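Uncharacterized protein (Trypanosoma brucei, PDB 2Q0X) is of unknown function but adopts the alpha/beta hydrolase fold and is named as a component of the paraflagellar rod. Local coordinates at residues H16-P24 against D93-L101. Residues are numbered along the deposited sequence; the frame is centred on the assembly and turned at random.
Sequences HLFTYYKDP and DVDDLIGIL
The carbonyl oxygen of Asp93 accepts two hydrogen bonds, one from the phenol of Tyr20 (OH to O 2.9 Å) and one from the helical amide of Leu97 (N to O 3.2 Å). The two donors reach it from opposite faces of the carbonyl plane. The phenol stands 66° out of that plane with a C=O...OH angle of 113°, so it does not sit on a lone pair; its bond adds to the helical one without displacing it. Tyr20 points its CB at the helix, and chi1 of 65°, with CG between the backbone N and the carbonyl carbon, carries the ring on to it. Leu97 and Ile100 meet the ring from the helix: the Tyr20 and Leu97 side chains cross at about a right angle, Leu97 CB lying 3.7 Å from Tyr20 CZ, while Ile100 CD1 packs nearer the ring's root, 3.8 Å from Tyr20 CB. Two residues back along the strand, Phe18 reaches the same pair by the far end of its ring, with CZ 4.0 Å from Leu97 CD1 and 4.2 Å from Ile100 CG2. At the other end, the extended chain of Lys22 passes the Asp93 carboxylate (CD to OD2 3.8 Å). Their charged atoms are not in contact; NZ bonds instead to Ser82 O, and Gln85 NE2 donates to OD2. The axes of segments 16-21 and 93-101 approach to 10.1 Å. Helix 87-104 thus packs against the mixed sheet of the alpha/beta hydrolase fold, touching its outermost strand within this chain, 13-21, through two aromatic side chains and strand 40-44 through Leu97 on Leu42. Strand 13-21 pairs antiparallel with 26-33, whose Ile28 and Val30 also touch Tyr20, and the second subunit continues the sheet beyond His16 and Leu17.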
loop_
_atom_site.group_PDB
_atom_site.type_symbol
_atom_site.label_atom_id
_atom_site.label_comp_id
_atom_site.label_asym_id
_atom_site.label_seq_id
_atom_site.Cartn_x
_atom_site.Cartn_y
_atom_site.Cartn_z
ATOM N N HIS A 16 1.759 -5.014 -16.149
ATOM C CA HIS A 16 0.886 -3.877 -16.400
ATOM C C HIS A 16 0.219 -3.457 -15.107
ATOM O O HIS A 16 -0.245 -4.285 -14.355
ATOM C CB HIS A 16 -0.166 -4.217 -17.450
ATOM C CG HIS A 16 0.339 -4.142 -18.858
ATOM N ND1 HIS A 16 1.152 -5.106 -19.405
ATOM C CD2 HIS A 16 0.132 -3.228 -19.833
ATOM C CE1 HIS A 16 1.435 -4.787 -20.656
ATOM N NE2 HIS A 16 0.833 -3.647 -20.939
ATOM N N LEU A 17 0.198 -2.161 -14.846
ATOM C CA LEU A 17 -0.369 -1.643 -13.613
ATOM C C LEU A 17 -1.615 -0.841 -13.953
ATOM O O LEU A 17 -1.612 -0.042 -14.885
ATOM C CB LEU A 17 0.625 -0.744 -12.885
ATOM C CG LEU A 17 0.247 -0.324 -11.461
ATOM C CD1 LEU A 17 0.373 -1.501 -10.494
ATOM C CD2 LEU A 17 1.120 0.840 -11.033
ATOM N N PHE A 18 -2.675 -1.055 -13.191
ATOM C CA PHE A 18 -3.796 -0.143 -13.208
ATOM C C PHE A 18 -4.399 -0.023 -11.830
ATOM O O PHE A 18 -3.976 -0.709 -10.894
ATOM C CB PHE A 18 -4.844 -0.573 -14.243
ATOM C CG PHE A 18 -5.633 -1.780 -13.856
ATOM C CD1 PHE A 18 -5.116 -3.042 -14.036
ATOM C CD2 PHE A 18 -6.911 -1.649 -13.333
ATOM C CE1 PHE A 18 -5.842 -4.162 -13.692
ATOM C CE2 PHE A 18 -7.640 -2.762 -12.973
ATOM C CZ PHE A 18 -7.099 -4.032 -13.164
ATOM N N THR A 19 -5.356 0.894 -11.704
ATOM C CA THR A 19 -6.109 1.056 -10.473
ATOM C C THR A 19 -7.616 0.997 -10.780
ATOM O O THR A 19 -8.050 1.350 -11.870
ATOM C CB THR A 19 -5.764 2.384 -9.770
ATOM O OG1 THR A 19 -6.213 3.470 -10.573
ATOM C CG2 THR A 19 -4.242 2.537 -9.538
ATOM N N TYR A 20 -8.406 0.518 -9.831
ATOM C CA TYR A 20 -9.854 0.644 -9.945
ATOM C C TYR A 20 -10.380 1.339 -8.704
ATOM O O TYR A 20 -9.820 1.191 -7.615
ATOM C CB TYR A 20 -10.527 -0.712 -10.202
ATOM C CG TYR A 20 -10.412 -1.714 -9.070
ATOM C CD1 TYR A 20 -9.226 -2.409 -8.855
ATOM C CD2 TYR A 20 -11.501 -1.974 -8.230
ATOM C CE1 TYR A 20 -9.117 -3.339 -7.828
ATOM C CE2 TYR A 20 -11.402 -2.875 -7.196
ATOM C CZ TYR A 20 -10.198 -3.572 -7.000
ATOM O OH TYR A 20 -10.080 -4.494 -5.984
ATOM N N TYR A 21 -11.431 2.128 -8.893
ATOM C CA TYR A 21 -11.973 2.973 -7.829
ATOM C C TYR A 21 -12.799 2.148 -6.861
ATOM O O TYR A 21 -13.756 1.477 -7.248
ATOM C CB TYR A 21 -12.853 4.102 -8.387
ATOM C CG TYR A 21 -12.116 5.362 -8.773
ATOM C CD1 TYR A 21 -11.946 6.403 -7.860
ATOM C CD2 TYR A 21 -11.616 5.533 -10.058
ATOM C CE1 TYR A 21 -11.274 7.579 -8.212
ATOM C CE2 TYR A 21 -10.944 6.712 -10.427
ATOM C CZ TYR A 21 -10.775 7.730 -9.507
ATOM O OH TYR A 21 -10.104 8.887 -9.888
ATOM N N LYS A 22 -12.409 2.224 -5.595
ATOM C CA LYS A 22 -13.176 1.700 -4.470
ATOM C C LYS A 22 -14.184 2.755 -4.032
ATOM O O LYS A 22 -15.237 2.432 -3.484
ATOM C CB LYS A 22 -12.196 1.364 -3.335
ATOM C CG LYS A 22 -12.750 1.256 -1.910
ATOM C CD LYS A 22 -11.575 1.116 -0.927
ATOM C CE LYS A 22 -11.961 1.298 0.533
ATOM N NZ LYS A 22 -10.799 1.773 1.354
ATOM N N ASP A 23 -13.854 4.013 -4.315
ATOM C CA ASP A 23 -14.549 5.178 -3.769
ATOM C C ASP A 23 -13.690 6.351 -4.235
ATOM O O ASP A 23 -12.510 6.158 -4.516
ATOM C CB ASP A 23 -14.704 5.060 -2.227
ATOM C CG ASP A 23 -13.723 5.922 -1.442
ATOM O OD1 ASP A 23 -13.422 7.054 -1.847
ATOM O OD2 ASP A 23 -13.286 5.471 -0.364
ATOM N N PRO A 24 -14.264 7.565 -4.347
ATOM C CA PRO A 24 -13.504 8.673 -4.960
ATOM C C PRO A 24 -12.317 9.234 -4.141
ATOM O O PRO A 24 -11.938 10.386 -4.338
ATOM C CB PRO A 24 -14.576 9.748 -5.170
ATOM C CG PRO A 24 -15.603 9.475 -4.109
ATOM C CD PRO A 24 -15.617 7.981 -3.931
ATOM N N ASP A 93 -14.527 -5.587 -2.506
ATOM C CA ASP A 93 -13.555 -4.935 -3.394
ATOM C C ASP A 93 -12.794 -5.934 -4.260
ATOM O O ASP A 93 -12.612 -5.708 -5.449
ATOM C CB ASP A 93 -12.536 -4.119 -2.583
ATOM C CG ASP A 93 -13.169 -2.978 -1.839
ATOM O OD1 ASP A 93 -14.255 -2.541 -2.231
ATOM O OD2 ASP A 93 -12.583 -2.538 -0.844
ATOM N N VAL A 94 -12.357 -7.037 -3.668
ATOM C CA VAL A 94 -11.726 -8.123 -4.432
ATOM C C VAL A 94 -12.669 -8.748 -5.474
ATOM O O VAL A 94 -12.238 -9.045 -6.601
ATOM C CB VAL A 94 -11.093 -9.187 -3.508
ATOM C CG1 VAL A 94 -10.462 -10.317 -4.339
ATOM C CG2 VAL A 94 -9.989 -8.516 -2.591
ATOM N N ASP A 95 -13.951 -8.906 -5.116
ATOM C CA ASP A 95 -14.947 -9.446 -6.050
ATOM C C ASP A 95 -15.185 -8.545 -7.256
ATOM O O ASP A 95 -15.346 -9.021 -8.375
ATOM C CB ASP A 95 -16.269 -9.719 -5.342
ATOM C CG ASP A 95 -17.056 -10.838 -6.005
ATOM O OD1 ASP A 95 -16.421 -11.836 -6.441
ATOM O OD2 ASP A 95 -18.295 -10.698 -6.107
ATOM N N ASP A 96 -15.190 -7.239 -7.009
ATOM C CA ASP A 96 -15.214 -6.229 -8.066
ATOM C C ASP A 96 -14.007 -6.360 -9.014
ATOM O O ASP A 96 -14.132 -6.183 -10.222
ATOM C CB ASP A 96 -15.244 -4.807 -7.464
ATOM C CG ASP A 96 -16.502 -4.537 -6.606
ATOM O OD1 ASP A 96 -17.512 -5.272 -6.768
ATOM O OD2 ASP A 96 -16.482 -3.581 -5.774
ATOM N N LEU A 97 -12.831 -6.657 -8.476
ATOM C CA LEU A 97 -11.659 -6.881 -9.330
ATOM C C LEU A 97 -11.834 -8.160 -10.164
ATOM O O LEU A 97 -11.561 -8.164 -11.362
ATOM C CB LEU A 97 -10.371 -6.943 -8.495
ATOM C CG LEU A 97 -9.102 -7.294 -9.271
ATOM C CD1 LEU A 97 -8.940 -6.356 -10.505
ATOM C CD2 LEU A 97 -7.842 -7.342 -8.360
ATOM N N ILE A 98 -12.304 -9.231 -9.532
ATOM C CA ILE A 98 -12.598 -10.464 -10.258
ATOM C C ILE A 98 -13.524 -10.193 -11.454
ATOM O O ILE A 98 -13.241 -10.623 -12.570
ATOM C CB ILE A 98 -13.174 -11.558 -9.344
ATOM C CG1 ILE A 98 -12.120 -11.993 -8.316
ATOM C CG2 ILE A 98 -13.646 -12.780 -10.167
ATOM C CD1 ILE A 98 -12.671 -12.957 -7.220
ATOM N N GLY A 99 -14.615 -9.466 -11.220
ATOM C CA GLY A 99 -15.479 -9.017 -12.284
ATOM C C GLY A 99 -14.788 -8.268 -13.415
ATOM O O GLY A 99 -15.051 -8.525 -14.606
ATOM N N ILE A 100 -13.929 -7.321 -13.052
ATOM C CA ILE A 100 -13.128 -6.579 -14.027
ATOM C C ILE A 100 -12.227 -7.517 -14.837
ATOM O O ILE A 100 -12.171 -7.450 -16.056
ATOM C CB ILE A 100 -12.266 -5.515 -13.321
ATOM C CG1 ILE A 100 -13.138 -4.337 -12.882
ATOM C CG2 ILE A 100 -11.071 -5.059 -14.215
ATOM C CD1 ILE A 100 -12.490 -3.528 -11.729
ATOM N N LEU A 101 -11.528 -8.406 -14.160
ATOM C CA LEU A 101 -10.653 -9.349 -14.851
ATOM C C LEU A 101 -11.396 -10.255 -15.848
ATOM O O LEU A 101 -10.916 -10.525 -16.964
ATOM C CB LEU A 101 -9.930 -10.221 -13.831
ATOM C CG LEU A 101 -8.855 -9.522 -12.996
ATOM C CD1 LEU A 101 -8.393 -10.409 -11.871
ATOM C CD2 LEU A 101 -7.665 -9.099 -13.899
#